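Long-range contacts in MdcD (Pseudomonas aeruginosa, PDB 5VIP), which probably serves as a carboxyltransferase-family subunit of malonate decarboxylase, taking part in the decarboxylation of a malonyl thioester: residues 133-144 and 162-171; 170-178 and 219-227. All coordinates share one frame; numbering follows the deposited sequence.

How the interactions relate
The two contacts follow one another along the chain and share Cys170 and Ser171, the turn between helix 162-169 and strand 172-176. In interaction 1 that helix lies beside helix 126-143; in interaction 2 the strand that follows it pairs with strand 223-225, outermost in this chain. Their centres are about 17 Å apart, yet they touch where Ala167 O of the helix packs on Val173 CG2 of the strand at 3.3 Å. One continuous piece, 162-178, thus ties a helix layer to the last strands of the main sheet. Such alternation of helix and parallel strand fits the ClpP/crotonase clan, to which the carboxyltransferase domain belongs.

Interaction 1: 133-144 and 162-171; sequences IAEIQAAIVDLQ and GMSIAAGLCS
Gln144 grips the end of helix 162-169 with both ends of its side-chain amide. NE2 donates to Leu169 O at 2.9 Å, nearly straight at 163° and close to the plane of its own amide, while OE1 accepts from Ser171 N at 2.8 Å, a more bent bond whose donor is tilted from the carbonyl plane. The amide therefore spans the turn that follows the helix, and its rotation is fixed from two sides. An extended chain beyond CG carries it there from the first residue past the end of helix 126-143. OE1 also accepts from Val149 N, so backbone N-H groups from two parts of the chain converge on one oxygen.

Gln137 sits mid-contact, two turns before Gln144, and extends its amide toward the start of helix 162-169. It enters knob-into-hole among Gly162, Ile165, Ala166 and Leu169; NE2 makes a weak bond to Gly162 O (3.2 Å), bent to 121°, and lies against Ile165 CG2, while CB and CG both touch Leu169 CD1, the two side chains crossing at about a right angle.

Apolar branches fill the rest. The CD1 tip of Ile136 meets SE of selenomethionine Met163, whose chain is bent at chi2 and chi3, at 4.0 Å. Ile140 divides its branches: CG2 lies 4.0 Å from Leu169 CB, whereas CD1 reaches Ala166 CB and Cys170 SG. Ile133 lays CG2 and CD1 over the backbone of Gly162.

The helical segments run almost parallel, at 3° and 9.6 Å between axes. Another protein chain also reaches this contact, its basic side chains salt-bridged to Glu135. Helix 87-105 touches Ile136 and Ala139, and Leu114 of strand 111-115 lies against both Ile140 and Cys170, placing the helix pair on the main sheet.

Interaction 2: 170-178 and 219-227; sequences CSYVLVTRE and GLADAYLAD
Asp222 OD2 takes the N-H of Val173 at 2.7 Å, a fairly straight bond (164°) made to its anti lone pair, and forms a salt bridge with Arg249 as well. The other oxygen, OD1, accepts from a water that also donates to Ser171 O, so the whole carboxylate is tied to the start of strand 172-176. With CG beside its own backbone N, Asp222 turns OD2 back toward Val173 while its backbone N bonds to Val173 O at 2.8 Å in the carbonyl plane. Side chain and main chain of one residue thus engage both polar groups of Val173. The carboxylate also lies at the edge of the Tyr172 ring, the two planes 79° apart.

Beyond this point regular parallel pairing takes over. Val175 donates to Ala223 O at 3.0 Å and accepts from Leu225 N at 2.7 Å, both bonds straight at 170°. Past Thr176 a second water bridges Arg177 N and Leu225 O.

Side chains divide between the two faces. Leu174, Ala223 and Leu225 share one, where Leu225 CD1 packs on Leu174 CB at 3.8 Å; Tyr239 of helix 229-242 covers Leu174 and Ala223. Val175 and Tyr224 occupy the other. Val175 CG2 also meets CB of Ala221, a loop residue just before strand 223-225, at 3.8 Å. Tyr224 runs alongside Arg177, which follows strand 172-176, and points the same way; its OH lies 3.2 Å from Arg177 CB, with guanidinium and ring planes steeply inclined.

Helix 212-217 touches Ala221 and, through Phe216, Tyr224. Strand 223-225 is the outermost of the main sheet within this chain, and 172-176 pairs on its other side with 150-153. Neighbouring parallel strands flanked by helices are consistent with the crotonase-like core of carboxyltransferase domains.

Interaction 1: 133-144 and 162-171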
ATOM      1  N   ILE B 133       2.280   1.775   6.527  1.00 12.74           N
ATOM      2  CA  ILE B 133       2.512   1.475   5.122  1.00 13.57           C
ATOM      3  C   ILE B 133       1.470   2.197   4.262  1.00 12.52           C
ATOM      4  O   ILE B 133       1.795   2.715   3.199  1.00 13.76           O
ATOM      5  CB  ILE B 133       2.503  -0.046   4.864  1.00 13.03           C
ATOM      6  CG1 ILE B 133       3.776  -0.673   5.462  1.00 16.07           C
ATOM      7  CG2 ILE B 133       2.421  -0.356   3.371  1.00 13.56           C
ATOM      8  CD1 ILE B 133       3.866  -2.190   5.319  1.00 19.76           C
ATOM      9  N   ALA B 134       0.223   2.242   4.721  1.00 12.71           N
ATOM     10  CA  ALA B 134      -0.796   2.968   3.965  1.00 12.91           C
ATOM     11  C   ALA B 134      -0.456   4.461   3.911  1.00 14.55           C
ATOM     12  O   ALA B 134      -0.693   5.123   2.896  1.00 15.82           O
ATOM     13  CB  ALA B 134      -2.179   2.751   4.570  1.00 13.62           C
ATOM     14  N   GLU B 135       0.126   4.982   4.984  1.00 12.83           N
ATOM     15  CA  GLU B 135       0.534   6.387   5.021  1.00 14.30           C
ATOM     16  C   GLU B 135       1.753   6.656   4.155  1.00 14.13           C
ATOM     17  O   GLU B 135       1.856   7.721   3.545  1.00 14.00           O
ATOM     18  CB  GLU B 135       0.821   6.841   6.465  1.00 14.78           C
ATOM     19  CG  GLU B 135      -0.448   7.053   7.278  1.00 19.63           C
ATOM     20  CD  GLU B 135      -0.210   7.118   8.774  1.00 29.84           C
ATOM     21  OE1 GLU B 135       0.966   7.188   9.208  1.00 25.89           O
ATOM     22  OE2 GLU B 135      -1.217   7.092   9.522  1.00 33.57           O
ATOM     23  N   ILE B 136       2.690   5.710   4.132  1.00 11.50           N
ATOM     24  CA  ILE B 136       3.830   5.792   3.227  1.00 11.55           C
ATOM     25  C   ILE B 136       3.369   5.799   1.777  1.00 13.08           C
ATOM     26  O   ILE B 136       3.846   6.592   0.956  1.00 10.81           O
ATOM     27  CB  ILE B 136       4.800   4.618   3.468  1.00 11.57           C
ATOM     28  CG1 ILE B 136       5.433   4.783   4.851  1.00 12.67           C
ATOM     29  CG2 ILE B 136       5.837   4.540   2.349  1.00 11.73           C
ATOM     30  CD1 ILE B 136       6.011   3.516   5.448  1.00 14.74           C
ATOM     31  N   GLN B 137       2.431   4.915   1.457  1.00 12.31           N
ATOM     32  CA  GLN B 137       1.921   4.826   0.090  1.00 11.45           C
ATOM     33  C   GLN B 137       1.224   6.124  -0.317  1.00 13.16           C
ATOM     34  O   GLN B 137       1.488   6.664  -1.398  1.00 13.62           O
ATOM     35  CB  GLN B 137       0.990   3.620  -0.056  1.00 11.86           C
ATOM     36  CG  GLN B 137       1.775   2.316  -0.029  1.00 13.78           C
ATOM     37  CD  GLN B 137       0.895   1.098   0.102  1.00 14.37           C
ATOM     38  OE1 GLN B 137      -0.316   1.210   0.261  1.00 15.20           O
ATOM     39  NE2 GLN B 137       1.500  -0.075   0.040  1.00 15.78           N
ATOM     40  N   ALA B 138       0.391   6.656   0.571  1.00 12.82           N
ATOM     41  CA  ALA B 138      -0.263   7.945   0.339  1.00 13.94           C
ATOM     42  C   ALA B 138       0.732   9.070   0.094  1.00 11.41           C
ATOM     43  O   ALA B 138       0.520   9.913  -0.782  1.00 12.98           O
ATOM     44  CB  ALA B 138      -1.166   8.316   1.533  1.00 13.09           C
ATOM     45  N   ALA B 139       1.803   9.095   0.883  1.00 11.92           N
ATOM     46  CA  ALA B 139       2.784  10.168   0.781  1.00 13.63           C
ATOM     47  C   ALA B 139       3.578  10.072  -0.523  1.00 12.44           C
ATOM     48  O   ALA B 139       3.995  11.088  -1.087  1.00 11.84           O
ATOM     49  CB  ALA B 139       3.720  10.147   1.991  1.00 11.69           C
ATOM     50  N   ILE B 140       3.784   8.854  -1.013  1.00 11.40           N
ATOM     51  CA  ILE B 140       4.505   8.690  -2.273  1.00 13.46           C
ATOM     52  C   ILE B 140       3.687   9.254  -3.429  1.00 13.46           C
ATOM     53  O   ILE B 140       4.211   9.965  -4.294  1.00 12.78           O
ATOM     54  CB  ILE B 140       4.842   7.209  -2.541  1.00 11.47           C
ATOM     55  CG1 ILE B 140       5.990   6.777  -1.619  1.00 13.43           C
ATOM     56  CG2 ILE B 140       5.241   6.998  -4.019  1.00 13.04           C
ATOM     57  CD1 ILE B 140       6.134   5.289  -1.529  1.00 11.17           C
ATOM     58  N   VAL B 141       2.390   8.959  -3.427  1.00 11.80           N
ATOM     59  CA  VAL B 141       1.513   9.441  -4.487  1.00 13.51           C
ATOM     60  C   VAL B 141       1.435  10.977  -4.435  1.00 14.80           C
ATOM     61  O   VAL B 141       1.532  11.645  -5.468  1.00 14.66           O
ATOM     62  CB  VAL B 141       0.105   8.794  -4.380  1.00 13.11           C
ATOM     63  CG1 VAL B 141      -0.852   9.344  -5.461  1.00 14.66           C
ATOM     64  CG2 VAL B 141       0.220   7.274  -4.514  1.00 11.30           C
ATOM     65  N   ASP B 142       1.297  11.531  -3.234  1.00 13.15           N
ATOM     66  CA  ASP B 142       1.255  12.994  -3.065  1.00 14.53           C
ATOM     67  C   ASP B 142       2.545  13.635  -3.575  1.00 15.78           C
ATOM     68  O   ASP B 142       2.495  14.595  -4.333  1.00 16.73           O
ATOM     69  CB  ASP B 142       1.021  13.360  -1.596  1.00 17.61           C
ATOM     70  CG  ASP B 142       0.864  14.857  -1.371  1.00 23.65           C
ATOM     71  OD1 ASP B 142       0.669  15.610  -2.352  1.00 24.36           O
ATOM     72  OD2 ASP B 142       0.923  15.275  -0.192  1.00 23.00           O
ATOM     73  N   LEU B 143       3.692  13.085  -3.183  1.00 13.11           N
ATOM     74  CA  LEU B 143       4.975  13.668  -3.550  1.00 13.44           C
ATOM     75  C   LEU B 143       5.209  13.603  -5.059  1.00 14.13           C
ATOM     76  O   LEU B 143       5.822  14.503  -5.637  1.00 16.42           O
ATOM     77  CB  LEU B 143       6.122  12.968  -2.803  1.00 13.46           C
ATOM     78  CG  LEU B 143       7.566  13.395  -3.132  1.00 13.03           C
ATOM     79  CD1 LEU B 143       7.766  14.920  -2.987  1.00 12.14           C
ATOM     80  CD2 LEU B 143       8.556  12.653  -2.237  1.00 13.27           C
ATOM     81  N   GLN B 144       4.697  12.555  -5.695  1.00 13.80           N
ATOM     82  CA  GLN B 144       4.929  12.354  -7.117  1.00 15.29           C
ATOM     83  C   GLN B 144       3.990  13.185  -8.002  1.00 16.98           C
ATOM     84  O   GLN B 144       3.950  13.008  -9.217  1.00 16.09           O
ATOM     85  CB  GLN B 144       4.857  10.867  -7.448  1.00 14.62           C
ATOM     86  CG  GLN B 144       6.114  10.161  -6.901  1.00 13.18           C
ATOM     87  CD  GLN B 144       6.227   8.690  -7.243  1.00 14.41           C
ATOM     88  OE1 GLN B 144       7.318   8.132  -7.189  1.00 16.88           O
ATOM     89  NE2 GLN B 144       5.111   8.052  -7.587  1.00 13.52           N
ATOM     90  N   GLY B 162       3.926  -5.346   2.204  1.00 19.49           N
ATOM     91  CA  GLY B 162       3.265  -4.098   1.878  1.00 19.36           C
ATOM     92  C   GLY B 162       4.201  -3.071   1.272  1.00 17.23           C
ATOM     93  O   GLY B 162       3.782  -2.219   0.489  1.00 16.76           O
HETATM   94  N   MSE B 163       5.474  -3.135   1.626  1.00 16.52           N
HETATM   95  CA  MSE B 163       6.420  -2.166   1.061  1.00 17.03           C
HETATM   96  C   MSE B 163       6.766  -2.470  -0.402  1.00 16.24           C
HETATM   97  O   MSE B 163       7.308  -1.614  -1.098  1.00 16.62           O
HETATM   98  CB  MSE B 163       7.685  -2.106   1.918  1.00 18.65           C
HETATM   99  CG  MSE B 163       7.491  -1.323   3.234  1.00 25.60           C
HETATM  100 SE   MSE B 163       6.888   0.542   2.943  1.00 27.46          SE
HETATM  101  CE  MSE B 163       8.462   1.246   2.105  1.00 13.28           C
ATOM    102  N   SER B 164       6.428  -3.664  -0.893  1.00 14.51           N
ATOM    103  CA  SER B 164       6.636  -3.940  -2.320  1.00 15.85           C
ATOM    104  C   SER B 164       5.574  -3.230  -3.142  1.00 16.01           C
ATOM    105  O   SER B 164       5.785  -2.885  -4.312  1.00 12.99           O
ATOM    106  CB  SER B 164       6.613  -5.440  -2.607  1.00 16.03           C
ATOM    107  OG  SER B 164       5.282  -5.959  -2.492  1.00 22.48           O
ATOM    108  N   ILE B 165       4.413  -3.024  -2.532  1.00 13.25           N
ATOM    109  CA  ILE B 165       3.360  -2.253  -3.174  1.00 14.18           C
ATOM    110  C   ILE B 165       3.806  -0.786  -3.230  1.00 15.50           C
ATOM    111  O   ILE B 165       3.580  -0.095  -4.226  1.00 14.80           O
ATOM    112  CB  ILE B 165       2.018  -2.406  -2.420  1.00 13.90           C
ATOM    113  CG1 ILE B 165       1.570  -3.875  -2.448  1.00 16.49           C
ATOM    114  CG2 ILE B 165       0.950  -1.480  -3.009  1.00 14.82           C
ATOM    115  CD1 ILE B 165       0.275  -4.165  -1.636  1.00 16.79           C
ATOM    116  N   ALA B 166       4.457  -0.324  -2.162  1.00 14.18           N
ATOM    117  CA  ALA B 166       5.045   1.025  -2.154  1.00 17.53           C
ATOM    118  C   ALA B 166       6.083   1.154  -3.267  1.00 12.51           C
ATOM    119  O   ALA B 166       6.125   2.155  -3.970  1.00 13.53           O
ATOM    120  CB  ALA B 166       5.675   1.341  -0.797  1.00 15.20           C
ATOM    121  N   ALA B 167       6.914   0.133  -3.431  1.00 15.54           N
ATOM    122  CA  ALA B 167       7.906   0.132  -4.501  1.00 14.25           C
ATOM    123  C   ALA B 167       7.206   0.266  -5.859  1.00 15.53           C
ATOM    124  O   ALA B 167       7.645   1.024  -6.734  1.00 15.80           O
ATOM    125  CB  ALA B 167       8.752  -1.147  -4.444  1.00 15.80           C
ATOM    126  N   GLY B 168       6.101  -0.457  -6.019  1.00 13.92           N
ATOM    127  CA  GLY B 168       5.326  -0.416  -7.252  1.00 12.82           C
ATOM    128  C   GLY B 168       4.726   0.957  -7.540  1.00 16.61           C
ATOM    129  O   GLY B 168       4.399   1.252  -8.686  1.00 14.15           O
ATOM    130  N   LEU B 169       4.570   1.794  -6.508  1.00 12.85           N
ATOM    131  CA  LEU B 169       4.096   3.168  -6.711  1.00 11.26           C
ATOM    132  C   LEU B 169       5.201   4.112  -7.144  1.00 13.48           C
ATOM    133  O   LEU B 169       4.926   5.142  -7.763  1.00 14.44           O
ATOM    134  CB  LEU B 169       3.493   3.742  -5.437  1.00 14.21           C
ATOM    135  CG  LEU B 169       2.297   3.024  -4.844  1.00 12.37           C
ATOM    136  CD1 LEU B 169       2.115   3.552  -3.430  1.00 14.48           C
ATOM    137  CD2 LEU B 169       1.075   3.299  -5.690  1.00 11.13           C
ATOM    138  N   CYS B 170       6.442   3.800  -6.775  1.00 11.59           N
ATOM    139  CA  CYS B 170       7.559   4.719  -7.026  1.00 11.71           C
ATOM    140  C   CYS B 170       7.804   4.917  -8.521  1.00 13.35           C
ATOM    141  O   CYS B 170       7.688   3.962  -9.298  1.00 12.30           O
ATOM    142  CB  CYS B 170       8.838   4.195  -6.360  1.00 13.41           C
ATOM    143  SG  CYS B 170       8.777   4.318  -4.544  1.00 15.70           S
ATOM    144  N   SER B 171       8.156   6.143  -8.913  1.00 11.71           N
ATOM    145  CA  SER B 171       8.444   6.468 -10.316  1.00 13.88           C
ATOM    146  C   SER B 171       9.483   5.557 -10.945  1.00 16.17           C
ATOM    147  O   SER B 171       9.337   5.122 -12.090  1.00 13.31           O
ATOM    148  CB  SER B 171       8.937   7.921 -10.446  1.00 13.60           C
ATOM    149  OG  SER B 171       7.899   8.843 -10.132  1.00 15.48           O
TER

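Interaction 2: 170-178 and 219-227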
ATOM      1  N   CYS B 170       6.442   3.800  -6.775  1.00 11.59           N
ATOM      2  CA  CYS B 170       7.559   4.719  -7.026  1.00 11.71           C
ATOM      3  C   CYS B 170       7.804   4.917  -8.521  1.00 13.35           C
ATOM      4  O   CYS B 170       7.688   3.962  -9.298  1.00 12.30           O
ATOM      5  CB  CYS B 170       8.838   4.195  -6.360  1.00 13.41           C
ATOM      6  SG  CYS B 170       8.777   4.318  -4.544  1.00 15.70           S
ATOM      7  N   SER B 171       8.156   6.143  -8.913  1.00 11.71           N
ATOM      8  CA  SER B 171       8.444   6.468 -10.316  1.00 13.88           C
ATOM      9  C   SER B 171       9.483   5.557 -10.945  1.00 16.17           C
ATOM     10  O   SER B 171       9.337   5.122 -12.090  1.00 13.31           O
ATOM     11  CB  SER B 171       8.937   7.921 -10.446  1.00 13.60           C
ATOM     12  OG  SER B 171       7.899   8.843 -10.132  1.00 15.48           O
ATOM     13  N   TYR B 172      10.553   5.291 -10.203  1.00 11.86           N
ATOM     14  CA  TYR B 172      11.625   4.449 -10.726  1.00 14.39           C
ATOM     15  C   TYR B 172      12.052   3.427  -9.696  1.00 14.15           C
ATOM     16  O   TYR B 172      12.218   3.766  -8.529  1.00 14.46           O
ATOM     17  CB  TYR B 172      12.836   5.297 -11.148  1.00 11.58           C
ATOM     18  CG  TYR B 172      12.463   6.355 -12.152  1.00 14.16           C
ATOM     19  CD1 TYR B 172      12.100   6.005 -13.449  1.00 12.88           C
ATOM     20  CD2 TYR B 172      12.418   7.695 -11.788  1.00 14.46           C
ATOM     21  CE1 TYR B 172      11.728   6.981 -14.377  1.00 14.63           C
ATOM     22  CE2 TYR B 172      12.055   8.681 -12.703  1.00 13.11           C
ATOM     23  CZ  TYR B 172      11.712   8.314 -13.995  1.00 16.55           C
ATOM     24  OH  TYR B 172      11.350   9.299 -14.892  1.00 13.51           O
ATOM     25  N   VAL B 173      12.239   2.184 -10.145  1.00 13.89           N
ATOM     26  CA  VAL B 173      12.702   1.103  -9.280  1.00 13.79           C
ATOM     27  C   VAL B 173      14.018   0.544  -9.805  1.00 15.54           C
ATOM     28  O   VAL B 173      14.088   0.055 -10.944  1.00 15.37           O
ATOM     29  CB  VAL B 173      11.669  -0.050  -9.188  1.00 16.05           C
ATOM     30  CG1 VAL B 173      12.239  -1.189  -8.351  1.00 17.18           C
ATOM     31  CG2 VAL B 173      10.354   0.452  -8.601  1.00 16.87           C
ATOM     32  N   LEU B 174      15.062   0.634  -8.988  1.00 12.62           N
ATOM     33  CA  LEU B 174      16.389   0.195  -9.411  1.00 12.76           C
ATOM     34  C   LEU B 174      16.759  -1.040  -8.615  1.00 15.06           C
ATOM     35  O   LEU B 174      16.602  -1.063  -7.393  1.00 16.76           O
ATOM     36  CB  LEU B 174      17.447   1.297  -9.213  1.00 12.74           C
ATOM     37  CG  LEU B 174      17.052   2.745  -9.557  1.00 15.50           C
ATOM     38  CD1 LEU B 174      18.247   3.705  -9.470  1.00 13.26           C
ATOM     39  CD2 LEU B 174      16.338   2.845 -10.882  1.00 17.63           C
ATOM     40  N   VAL B 175      17.246  -2.069  -9.295  1.00 15.45           N
ATOM     41  CA  VAL B 175      17.567  -3.315  -8.615  1.00 14.37           C
ATOM     42  C   VAL B 175      18.961  -3.824  -8.981  1.00 18.21           C
ATOM     43  O   VAL B 175      19.505  -3.493 -10.035  1.00 19.37           O
ATOM     44  CB  VAL B 175      16.535  -4.412  -8.942  1.00 15.59           C
ATOM     45  CG1 VAL B 175      15.138  -4.028  -8.424  1.00 15.75           C
ATOM     46  CG2 VAL B 175      16.514  -4.688 -10.458  1.00 16.76           C
ATOM     47  N   THR B 176      19.532  -4.631  -8.094  1.00 17.99           N
ATOM     48  CA  THR B 176      20.778  -5.328  -8.380  1.00 19.68           C
ATOM     49  C   THR B 176      20.473  -6.795  -8.669  1.00 22.68           C
ATOM     50  O   THR B 176      19.326  -7.236  -8.544  1.00 22.72           O
ATOM     51  CB  THR B 176      21.766  -5.242  -7.198  1.00 19.28           C
ATOM     52  OG1 THR B 176      21.182  -5.891  -6.060  1.00 24.57           O
ATOM     53  CG2 THR B 176      22.059  -3.798  -6.839  1.00 20.00           C
ATOM     54  N   ARG B 177      21.504  -7.554  -9.028  1.00 22.50           N
ATOM     55  CA  ARG B 177      21.356  -8.996  -9.209  1.00 26.84           C
ATOM     56  C   ARG B 177      20.920  -9.699  -7.921  1.00 25.20           C
ATOM     57  O   ARG B 177      20.141 -10.651  -7.962  1.00 26.84           O
ATOM     58  CB  ARG B 177      22.667  -9.612  -9.708  1.00 30.61           C
ATOM     59  CG  ARG B 177      22.571 -11.113  -9.934  1.00 38.38           C
ATOM     60  CD  ARG B 177      23.574 -11.634 -10.965  1.00 42.47           C
ATOM     61  NE  ARG B 177      23.148 -12.914 -11.533  1.00 51.00           N
ATOM     62  CZ  ARG B 177      22.959 -14.035 -10.837  1.00 60.65           C
ATOM     63  NH1 ARG B 177      23.177 -14.072  -9.525  1.00 54.91           N
ATOM     64  NH2 ARG B 177      22.562 -15.138 -11.461  1.00 66.56           N
ATOM     65  N   GLU B 178      21.419  -9.231  -6.780  1.00 23.96           N
ATOM     66  CA  GLU B 178      21.090  -9.841  -5.483  1.00 32.28           C
ATOM     67  C   GLU B 178      19.730  -9.413  -4.923  1.00 29.88           C
ATOM     68  O   GLU B 178      19.287  -9.903  -3.879  1.00 26.81           O
ATOM     69  CB  GLU B 178      22.175  -9.520  -4.453  1.00 33.90           C
ATOM     70  CG  GLU B 178      23.314 -10.540  -4.399  1.00 42.40           C
ATOM     71  CD  GLU B 178      22.830 -11.951  -4.084  1.00 52.40           C
ATOM     72  OE1 GLU B 178      22.626 -12.261  -2.886  1.00 54.27           O
ATOM     73  OE2 GLU B 178      22.666 -12.752  -5.031  1.00 55.34           O
ATOM     74  N   GLY B 219      10.006  -5.864 -17.220  1.00 18.46           N
ATOM     75  CA  GLY B 219       9.608  -4.464 -17.224  1.00 21.66           C
ATOM     76  C   GLY B 219       9.096  -3.930 -15.889  1.00 21.09           C
ATOM     77  O   GLY B 219       8.544  -2.828 -15.822  1.00 24.72           O
ATOM     78  N   LEU B 220       9.299  -4.694 -14.825  1.00 17.10           N
ATOM     79  CA  LEU B 220       8.818  -4.320 -13.491  1.00 15.72           C
ATOM     80  C   LEU B 220       9.852  -3.538 -12.683  1.00 16.95           C
ATOM     81  O   LEU B 220       9.550  -3.003 -11.610  1.00 19.36           O
ATOM     82  CB  LEU B 220       8.403  -5.574 -12.722  1.00 19.16           C
ATOM     83  CG  LEU B 220       7.146  -6.266 -13.253  1.00 20.90           C
ATOM     84  CD1 LEU B 220       6.916  -7.553 -12.469  1.00 20.53           C
ATOM     85  CD2 LEU B 220       5.924  -5.359 -13.142  1.00 18.37           C
ATOM     86  N   ALA B 221      11.081  -3.511 -13.181  1.00 17.68           N
ATOM     87  CA  ALA B 221      12.118  -2.634 -12.649  1.00 19.30           C
ATOM     88  C   ALA B 221      12.685  -1.820 -13.799  1.00 19.56           C
ATOM     89  O   ALA B 221      12.723  -2.283 -14.951  1.00 18.86           O
ATOM     90  CB  ALA B 221      13.223  -3.432 -11.951  1.00 17.61           C
ATOM     91  N   ASP B 222      13.141  -0.612 -13.497  1.00 14.50           N
ATOM     92  CA  ASP B 222      13.553   0.312 -14.538  1.00 16.05           C
ATOM     93  C   ASP B 222      15.025   0.197 -14.914  1.00 18.80           C
ATOM     94  O   ASP B 222      15.410   0.499 -16.040  1.00 17.99           O
ATOM     95  CB  ASP B 222      13.221   1.729 -14.103  1.00 13.74           C
ATOM     96  CG  ASP B 222      11.739   1.908 -13.858  1.00 17.92           C
ATOM     97  OD1 ASP B 222      10.990   2.052 -14.856  1.00 17.67           O
ATOM     98  OD2 ASP B 222      11.311   1.862 -12.673  1.00 14.75           O
ATOM     99  N   ALA B 223      15.850  -0.237 -13.971  1.00 16.47           N
ATOM    100  CA  ALA B 223      17.259  -0.439 -14.264  1.00 15.92           C
ATOM    101  C   ALA B 223      17.799  -1.599 -13.445  1.00 20.68           C
ATOM    102  O   ALA B 223      17.352  -1.836 -12.314  1.00 17.03           O
ATOM    103  CB  ALA B 223      18.058   0.830 -13.993  1.00 18.31           C
ATOM    104  N   TYR B 224      18.765  -2.296 -14.034  1.00 18.21           N
ATOM    105  CA  TYR B 224      19.449  -3.440 -13.443  1.00 16.69           C
ATOM    106  C   TYR B 224      20.897  -3.022 -13.201  1.00 17.82           C
ATOM    107  O   TYR B 224      21.640  -2.830 -14.146  1.00 23.02           O
ATOM    108  CB  TYR B 224      19.349  -4.643 -14.395  1.00 20.15           C
ATOM    109  CG  TYR B 224      20.045  -5.915 -13.975  1.00 21.55           C
ATOM    110  CD1 TYR B 224      19.704  -6.565 -12.799  1.00 24.33           C
ATOM    111  CD2 TYR B 224      21.018  -6.493 -14.781  1.00 28.14           C
ATOM    112  CE1 TYR B 224      20.332  -7.743 -12.422  1.00 28.93           C
ATOM    113  CE2 TYR B 224      21.648  -7.673 -14.417  1.00 31.93           C
ATOM    114  CZ  TYR B 224      21.302  -8.295 -13.236  1.00 36.45           C
ATOM    115  OH  TYR B 224      21.923  -9.472 -12.863  1.00 38.97           O
ATOM    116  N   LEU B 225      21.290  -2.874 -11.938  1.00 18.59           N
ATOM    117  CA  LEU B 225      22.577  -2.260 -11.604  1.00 19.34           C
ATOM    118  C   LEU B 225      23.616  -3.264 -11.136  1.00 18.75           C
ATOM    119  O   LEU B 225      23.288  -4.217 -10.436  1.00 16.31           O
ATOM    120  CB  LEU B 225      22.398  -1.208 -10.502  1.00 19.21           C
ATOM    121  CG  LEU B 225      21.247  -0.209 -10.659  1.00 22.82           C
ATOM    122  CD1 LEU B 225      21.245   0.800  -9.513  1.00 21.63           C
ATOM    123  CD2 LEU B 225      21.318   0.488 -11.999  1.00 26.67           C
ATOM    124  N   ALA B 226      24.873  -3.020 -11.504  1.00 21.39           N
ATOM    125  CA  ALA B 226      25.995  -3.745 -10.935  1.00 18.70           C
ATOM    126  C   ALA B 226      26.078  -3.427  -9.456  1.00 22.09           C
ATOM    127  O   ALA B 226      25.705  -2.332  -9.043  1.00 19.71           O
ATOM    128  CB  ALA B 226      27.306  -3.360 -11.627  1.00 18.37           C
ATOM    129  N   ASP B 227      26.607  -4.358  -8.666  1.00 19.45           N
ATOM    130  CA  ASP B 227      26.759  -4.112  -7.237  1.00 23.89           C
ATOM    131  C   ASP B 227      27.997  -3.267  -7.021  1.00 23.64           C
ATOM    132  O   ASP B 227      29.058  -3.754  -6.629  1.00 23.06           O
ATOM    133  CB  ASP B 227      26.840  -5.420  -6.447  1.00 24.52           C
ATOM    134  CG  ASP B 227      26.981  -5.178  -4.956  1.00 27.10           C
ATOM    135  OD1 ASP B 227      26.704  -4.047  -4.505  1.00 22.23           O
ATOM    136  OD2 ASP B 227      27.376  -6.112  -4.230  1.00 34.12           O
TER
HETATM  137  O   HOH W   1       8.956   3.942 -14.466  1.00 19.42           O
HETATM  138  O   HOH W   2      23.944  -6.612  -9.775  1.00 24.20           O